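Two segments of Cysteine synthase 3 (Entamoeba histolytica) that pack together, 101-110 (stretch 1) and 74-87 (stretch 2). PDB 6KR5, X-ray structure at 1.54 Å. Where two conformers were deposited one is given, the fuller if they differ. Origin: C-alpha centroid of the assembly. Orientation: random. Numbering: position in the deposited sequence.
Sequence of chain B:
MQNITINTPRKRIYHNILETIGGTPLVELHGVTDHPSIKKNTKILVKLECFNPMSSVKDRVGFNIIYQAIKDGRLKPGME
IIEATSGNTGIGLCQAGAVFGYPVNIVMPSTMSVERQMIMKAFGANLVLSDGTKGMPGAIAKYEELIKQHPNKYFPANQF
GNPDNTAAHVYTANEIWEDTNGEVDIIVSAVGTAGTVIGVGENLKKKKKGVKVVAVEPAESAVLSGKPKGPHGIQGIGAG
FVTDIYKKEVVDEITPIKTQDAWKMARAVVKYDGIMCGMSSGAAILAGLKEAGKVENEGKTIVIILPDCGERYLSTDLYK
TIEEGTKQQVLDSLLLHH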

ATOM      1  N   GLY B 101       3.048  -6.770 -21.187  1.00 21.08           N
ATOM      2  CA  GLY B 101       2.406  -6.482 -22.457  1.00 23.55           C
ATOM      3  C   GLY B 101       1.459  -7.545 -22.960  1.00 24.46           C
ATOM      4  O   GLY B 101       1.351  -7.741 -24.176  1.00 29.71           O
ATOM      5  N   TYR B 102       0.760  -8.243 -22.065  1.00 22.23           N
ATOM      6  CA  TYR B 102      -0.210  -9.244 -22.471  1.00 21.93           C
ATOM      7  C   TYR B 102      -1.610  -8.848 -22.029  1.00 23.91           C
ATOM      8  O   TYR B 102      -1.782  -8.332 -20.924  1.00 22.96           O
ATOM      9  CB  TYR B 102       0.114 -10.614 -21.869  1.00 22.13           C
ATOM     10  CG  TYR B 102       1.194 -11.343 -22.607  1.00 23.71           C
ATOM     11  CD1 TYR B 102       2.532 -11.086 -22.338  1.00 24.22           C
ATOM     12  CD2 TYR B 102       0.880 -12.280 -23.595  1.00 22.97           C
ATOM     13  CE1 TYR B 102       3.524 -11.746 -23.013  1.00 26.11           C
ATOM     14  CE2 TYR B 102       1.871 -12.938 -24.276  1.00 27.03           C
ATOM     15  CZ  TYR B 102       3.186 -12.666 -23.981  1.00 24.85           C
ATOM     16  OH  TYR B 102       4.179 -13.327 -24.659  1.00 30.79           O
ATOM     17  N   PRO B 103      -2.627  -9.087 -22.850  1.00 19.87           N
ATOM     18  CA  PRO B 103      -3.998  -8.845 -22.387  1.00 20.98           C
ATOM     19  C   PRO B 103      -4.345  -9.792 -21.248  1.00 20.33           C
ATOM     20  O   PRO B 103      -3.902 -10.946 -21.219  1.00 20.94           O
ATOM     21  CB  PRO B 103      -4.853  -9.121 -23.631  1.00 22.83           C
ATOM     22  CG  PRO B 103      -3.905  -8.968 -24.790  1.00 22.64           C
ATOM     23  CD  PRO B 103      -2.574  -9.460 -24.275  1.00 20.61           C
ATOM     24  N   VAL B 104      -5.132  -9.291 -20.298  1.00 19.21           N
ATOM     25  CA  VAL B 104      -5.605 -10.077 -19.163  1.00 18.34           C
ATOM     26  C   VAL B 104      -7.131 -10.034 -19.147  1.00 19.45           C
ATOM     27  O   VAL B 104      -7.731  -8.949 -19.105  1.00 22.46           O
ATOM     28  CB  VAL B 104      -5.027  -9.566 -17.832  1.00 17.78           C
ATOM     29  CG1 VAL B 104      -5.576 -10.376 -16.665  1.00 20.45           C
ATOM     30  CG2 VAL B 104      -3.500  -9.619 -17.854  1.00 19.37           C
ATOM     31  N   ASN B 105      -7.757 -11.209 -19.187  1.00 19.41           N
ATOM     32  CA  ASN B 105      -9.202 -11.353 -19.073  1.00 19.64           C
ATOM     33  C   ASN B 105      -9.545 -11.890 -17.688  1.00 19.35           C
ATOM     34  O   ASN B 105      -9.040 -12.938 -17.293  1.00 21.21           O
ATOM     35  CB  ASN B 105      -9.737 -12.307 -20.145  1.00 19.81           C
ATOM     36  CG  ASN B 105      -9.391 -11.856 -21.547  1.00 21.51           C
ATOM     37  OD1 ASN B 105     -10.077 -11.013 -22.125  1.00 23.94           O
ATOM     38  ND2 ASN B 105      -8.315 -12.412 -22.100  1.00 23.25           N
ATOM     39  N   ILE B 106     -10.395 -11.173 -16.953  1.00 18.87           N
ATOM     40  CA  ILE B 106     -10.823 -11.599 -15.623  1.00 17.72           C
ATOM     41  C   ILE B 106     -12.326 -11.816 -15.640  1.00 18.44           C
ATOM     42  O   ILE B 106     -13.084 -10.910 -16.011  1.00 20.61           O
ATOM     43  CB  ILE B 106     -10.457 -10.561 -14.543  1.00 18.71           C
ATOM     44  CG1 ILE B 106      -8.952 -10.267 -14.546  1.00 19.95           C
ATOM     45  CG2 ILE B 106     -10.988 -11.010 -13.172  1.00 20.42           C
ATOM     46  CD1 ILE B 106      -8.065 -11.418 -14.190  1.00 17.66           C
ATOM     47  N   VAL B 107     -12.758 -13.009 -15.224  1.00 20.48           N
ATOM     48  CA  VAL B 107     -14.170 -13.373 -15.181  1.00 21.52           C
ATOM     49  C   VAL B 107     -14.653 -13.270 -13.742  1.00 20.46           C
ATOM     50  O   VAL B 107     -14.050 -13.861 -12.841  1.00 21.97           O
ATOM     51  CB  VAL B 107     -14.394 -14.794 -15.723  1.00 22.33           C
ATOM     52  CG1 VAL B 107     -15.876 -15.057 -15.874  1.00 24.18           C
ATOM     53  CG2 VAL B 107     -13.649 -14.973 -17.044  1.00 26.22           C
ATOM     54  N   MET B 108     -15.742 -12.539 -13.525  0.66 24.06           N
ATOM     55  CA  MET B 108     -16.289 -12.339 -12.186  0.66 24.08           C
ATOM     56  C   MET B 108     -17.756 -11.941 -12.325  0.66 22.99           C
ATOM     57  O   MET B 108     -18.164 -11.425 -13.367  0.66 24.10           O
ATOM     58  CB  MET B 108     -15.511 -11.249 -11.435  0.66 24.44           C
ATOM     59  CG  MET B 108     -15.429  -9.958 -12.225  0.66 20.49           C
ATOM     60  SD  MET B 108     -14.202  -8.830 -11.563  0.66 26.80           S
ATOM     61  CE  MET B 108     -14.657  -8.871  -9.830  0.66 24.57           C
ATOM     62  N   PRO B 109     -18.562 -12.168 -11.280  1.00 23.88           N
ATOM     63  CA  PRO B 109     -19.952 -11.677 -11.335  1.00 27.87           C
ATOM     64  C   PRO B 109     -19.986 -10.156 -11.314  1.00 25.43           C
ATOM     65  O   PRO B 109     -19.160  -9.507 -10.667  1.00 25.90           O
ATOM     66  CB  PRO B 109     -20.584 -12.272 -10.067  1.00 28.83           C
ATOM     67  CG  PRO B 109     -19.648 -13.354  -9.627  1.00 23.84           C
ATOM     68  CD  PRO B 109     -18.283 -12.894 -10.041  1.00 23.21           C
ATOM     69  N   SER B 110     -20.961  -9.586 -12.038  1.00 32.20           N
ATOM     70  CA  SER B 110     -20.959  -8.147 -12.300  1.00 30.17           C
ATOM     71  C   SER B 110     -21.010  -7.322 -11.018  1.00 32.07           C
ATOM     72  O   SER B 110     -20.505  -6.193 -10.985  1.00 32.95           O
ATOM     73  CB  SER B 110     -22.135  -7.774 -13.205  1.00 30.44           C
ATOM     74  OG  SER B 110     -23.353  -7.735 -12.471  1.00 33.90           O
TER
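Stretch 2, residues 74-87: RLKPGMEIIEATSG

Neighbouring parallel β-strands are joined by a ladder in which alternate residues of one strand both donate to and accept from the other, and this pair is a clear example. Strand 80-84 runs beside strand 104-109 in the same direction, their axes crossing at -16° and approaching to 4.5 Å. The register pairs Val-104 with Ile-81, Asn-105 with Ile-82, Ile-106 with Glu-83 and Val-107 with Ala-84, with CA-CA distances of 4.5 to 5.2 Å. The hydrogen bonds climb in sequence: Ile-81 N to Pro-103 O (2.9 Å), Asn-105 N to Ile-81 O (2.8 Å), Glu-83 N to Asn-105 O (3.1 Å), Val-107 N to Glu-83 O (2.9 Å) and Thr-85 N to Val-107 O (3.1 Å). Before its strand, stretch 2 makes a type II turn from Lys-76 to Met-79, closed by Met-79 N to Lys-76 O at 2.9 Å; Gly-78 takes the positive phi.

Side chains extend the contact. Asn-105 ND2 donates to Glu-80 OE1 (2.9 Å) and also to Ile-81 O (3.1 Å), tying side chain to ladder. On the face carrying Val-104 and Ile-81, Val-104 CG2 lies 3.9 Å from Ile-81 CD1. Ahead of the strands, Leu-75 CG sits over one face of the Tyr-102 ring, 3.5 Å from Tyr-102 CE2, a CH-π contact.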

ATOM      1  N   ARG B  74       4.762 -21.192 -22.751  1.00 25.76           N
ATOM      2  CA  ARG B  74       3.344 -21.477 -22.604  1.00 24.32           C
ATOM      3  C   ARG B  74       2.483 -20.252 -22.846  1.00 28.00           C
ATOM      4  O   ARG B  74       1.294 -20.395 -23.161  1.00 28.20           O
ATOM      5  CB  ARG B  74       3.058 -22.051 -21.218  1.00 28.11           C
ATOM      6  CG  ARG B  74       3.460 -23.511 -21.100  1.00 24.33           C
ATOM      7  CD  ARG B  74       3.225 -24.045 -19.695  1.00 27.03           C
ATOM      8  NE  ARG B  74       4.220 -23.544 -18.755  1.00 27.35           N
ATOM      9  CZ  ARG B  74       3.930 -22.835 -17.668  1.00 27.57           C
ATOM     10  NH1 ARG B  74       2.674 -22.546 -17.368  1.00 27.20           N
ATOM     11  NH2 ARG B  74       4.902 -22.427 -16.878  1.00 24.06           N
ATOM     12  N   LEU B  75       3.061 -19.065 -22.695  1.00 26.27           N
ATOM     13  CA  LEU B  75       2.435 -17.802 -23.059  1.00 23.58           C
ATOM     14  C   LEU B  75       3.295 -17.176 -24.144  1.00 25.49           C
ATOM     15  O   LEU B  75       4.497 -16.975 -23.942  1.00 26.74           O
ATOM     16  CB  LEU B  75       2.325 -16.886 -21.833  1.00 24.24           C
ATOM     17  CG  LEU B  75       1.527 -15.590 -21.946  1.00 27.32           C
ATOM     18  CD1 LEU B  75       0.113 -15.820 -22.452  1.00 25.97           C
ATOM     19  CD2 LEU B  75       1.504 -14.881 -20.590  1.00 24.74           C
ATOM     20  N   LYS B  76       2.692 -16.917 -25.304  1.00 26.51           N
ATOM     21  CA  LYS B  76       3.371 -16.400 -26.480  1.00 30.94           C
ATOM     22  C   LYS B  76       2.610 -15.205 -27.027  1.00 26.53           C
ATOM     23  O   LYS B  76       1.399 -15.095 -26.824  1.00 24.60           O
ATOM     24  CB  LYS B  76       3.482 -17.478 -27.575  1.00 30.12           C
ATOM     25  CG  LYS B  76       4.678 -18.407 -27.405  1.00 36.39           C
ATOM     26  CD  LYS B  76       4.542 -19.680 -28.235  1.00 35.96           C
ATOM     27  CE  LYS B  76       3.301 -20.474 -27.853  1.00 44.43           C
ATOM     28  NZ  LYS B  76       3.518 -21.944 -28.019  1.00 49.02           N
ATOM     29  N   PRO B  77       3.292 -14.293 -27.721  1.00 30.70           N
ATOM     30  CA  PRO B  77       2.597 -13.142 -28.306  1.00 30.89           C
ATOM     31  C   PRO B  77       1.389 -13.571 -29.129  1.00 29.82           C
ATOM     32  O   PRO B  77       1.420 -14.574 -29.850  1.00 30.56           O
ATOM     33  CB  PRO B  77       3.675 -12.486 -29.173  1.00 38.05           C
ATOM     34  CG  PRO B  77       4.951 -12.837 -28.483  1.00 36.41           C
ATOM     35  CD  PRO B  77       4.751 -14.216 -27.914  1.00 33.84           C
ATOM     36  N   GLY B  78       0.307 -12.812 -28.987  1.00 29.59           N
ATOM     37  CA  GLY B  78      -0.970 -13.163 -29.553  1.00 30.15           C
ATOM     38  C   GLY B  78      -1.915 -13.824 -28.574  1.00 31.06           C
ATOM     39  O   GLY B  78      -3.138 -13.768 -28.774  1.00 33.92           O
ATOM     40  N   MET B  79      -1.385 -14.431 -27.517  1.00 23.83           N
ATOM     41  CA  MET B  79      -2.203 -15.080 -26.507  1.00 23.07           C
ATOM     42  C   MET B  79      -2.626 -14.090 -25.428  1.00 23.10           C
ATOM     43  O   MET B  79      -2.051 -13.010 -25.272  1.00 24.50           O
ATOM     44  CB  MET B  79      -1.442 -16.246 -25.867  1.00 21.80           C
ATOM     45  CG  MET B  79      -1.189 -17.396 -26.820  1.00 25.83           C
ATOM     46  SD  MET B  79      -0.322 -18.752 -26.006  1.00 26.18           S
ATOM     47  CE  MET B  79      -1.545 -19.336 -24.851  1.00 24.64           C
ATOM     48  N   GLU B  80      -3.656 -14.474 -24.682  1.00 21.57           N
ATOM     49  CA  GLU B  80      -4.194 -13.648 -23.604  1.00 19.65           C
ATOM     50  C   GLU B  80      -4.318 -14.481 -22.341  1.00 21.21           C
ATOM     51  O   GLU B  80      -4.614 -15.673 -22.405  1.00 22.18           O
ATOM     52  CB  GLU B  80      -5.557 -13.060 -23.990  1.00 20.81           C
ATOM     53  CG  GLU B  80      -5.507 -12.315 -25.319  1.00 20.72           C
ATOM     54  CD  GLU B  80      -6.807 -11.644 -25.691  1.00 24.94           C
ATOM     55  OE1 GLU B  80      -7.740 -11.609 -24.855  1.00 26.15           O
ATOM     56  OE2 GLU B  80      -6.908 -11.133 -26.828  1.00 22.97           O
ATOM     57  N   ILE B  81      -4.085 -13.848 -21.199  1.00 18.86           N
ATOM     58  CA  ILE B  81      -4.241 -14.497 -19.902  1.00 19.65           C
ATOM     59  C   ILE B  81      -5.716 -14.495 -19.519  1.00 19.08           C
ATOM     60  O   ILE B  81      -6.453 -13.557 -19.840  1.00 20.24           O
ATOM     61  CB  ILE B  81      -3.375 -13.761 -18.857  1.00 21.09           C
ATOM     62  CG1 ILE B  81      -1.894 -13.805 -19.255  1.00 21.70           C
ATOM     63  CG2 ILE B  81      -3.574 -14.357 -17.465  1.00 22.26           C
ATOM     64  CD1 ILE B  81      -1.135 -12.521 -18.980  1.00 27.49           C
ATOM     65  N   ILE B  82      -6.175 -15.549 -18.835  1.00 20.08           N
ATOM     66  CA  ILE B  82      -7.533 -15.558 -18.300  1.00 20.49           C
ATOM     67  C   ILE B  82      -7.529 -16.188 -16.910  1.00 21.29           C
ATOM     68  O   ILE B  82      -6.756 -17.110 -16.630  1.00 20.85           O
ATOM     69  CB  ILE B  82      -8.528 -16.274 -19.247  1.00 20.51           C
ATOM     70  CG1 ILE B  82      -9.967 -16.070 -18.757  1.00 22.69           C
ATOM     71  CG2 ILE B  82      -8.195 -17.759 -19.400  1.00 22.37           C
ATOM     72  CD1 ILE B  82     -11.027 -16.602 -19.702  1.00 26.52           C
ATOM     73  N   GLU B  83      -8.389 -15.671 -16.037  1.00 20.56           N
ATOM     74  CA  GLU B  83      -8.606 -16.240 -14.718  1.00 18.59           C
ATOM     75  C   GLU B  83     -10.012 -15.877 -14.266  1.00 21.01           C
ATOM     76  O   GLU B  83     -10.557 -14.851 -14.673  1.00 20.42           O
ATOM     77  CB  GLU B  83      -7.553 -15.759 -13.715  1.00 19.23           C
ATOM     78  CG  GLU B  83      -7.704 -16.347 -12.297  1.00 20.71           C
ATOM     79  CD  GLU B  83      -7.554 -17.860 -12.271  1.00 21.17           C
ATOM     80  OE1 GLU B  83      -8.509 -18.571 -12.666  1.00 21.10           O
ATOM     81  OE2 GLU B  83      -6.486 -18.330 -11.831  1.00 20.75           O
ATOM     82  N   ALA B  84     -10.612 -16.754 -13.452  1.00 21.20           N
ATOM     83  CA  ALA B  84     -11.885 -16.485 -12.796  1.00 24.18           C
ATOM     84  C   ALA B  84     -11.565 -16.090 -11.365  1.00 25.24           C
ATOM     85  O   ALA B  84     -11.162 -16.932 -10.558  1.00 28.54           O
ATOM     86  CB  ALA B  84     -12.807 -17.704 -12.844  1.00 23.79           C
ATOM     87  N   THR B  85     -11.715 -14.806 -11.056  1.00 21.21           N
ATOM     88  CA  THR B  85     -11.337 -14.319  -9.737  1.00 23.31           C
ATOM     89  C   THR B  85     -12.001 -12.978  -9.499  1.00 24.91           C
ATOM     90  O   THR B  85     -12.114 -12.168 -10.415  1.00 22.64           O
ATOM     91  CB  THR B  85      -9.809 -14.174  -9.596  1.00 23.51           C
ATOM     92  OG1 THR B  85      -9.495 -13.557  -8.340  1.00 27.67           O
ATOM     93  CG2 THR B  85      -9.231 -13.309 -10.705  1.00 22.61           C
ATOM     94  N   SER B  86     -12.437 -12.762  -8.260  0.53 25.20           N
ATOM     95  CA  SER B  86     -12.939 -11.474  -7.808  0.53 24.42           C
ATOM     96  C   SER B  86     -12.010 -10.834  -6.782  0.53 28.30           C
ATOM     97  O   SER B  86     -12.342  -9.780  -6.227  0.53 28.28           O
ATOM     98  CB  SER B  86     -14.348 -11.635  -7.229  0.53 24.73           C
ATOM     99  OG  SER B  86     -15.231 -12.242  -8.168  0.53 24.45           O
ATOM    100  N   GLY B  87     -10.851 -11.441  -6.528  1.00 28.19           N
ATOM    101  CA  GLY B  87      -9.972 -10.984  -5.470  1.00 27.78           C
ATOM    102  C   GLY B  87      -8.583 -10.548  -5.883  1.00 24.73           C
ATOM    103  O   GLY B  87      -8.357 -10.065  -6.995  1.00 24.75           O
TER
HETATM  104  O   HOH W   1      -9.041  -9.202 -24.531  1.00 39.17           O
HETATM  105  O   HOH W   2     -14.837 -14.536 -10.169  1.00 30.82           O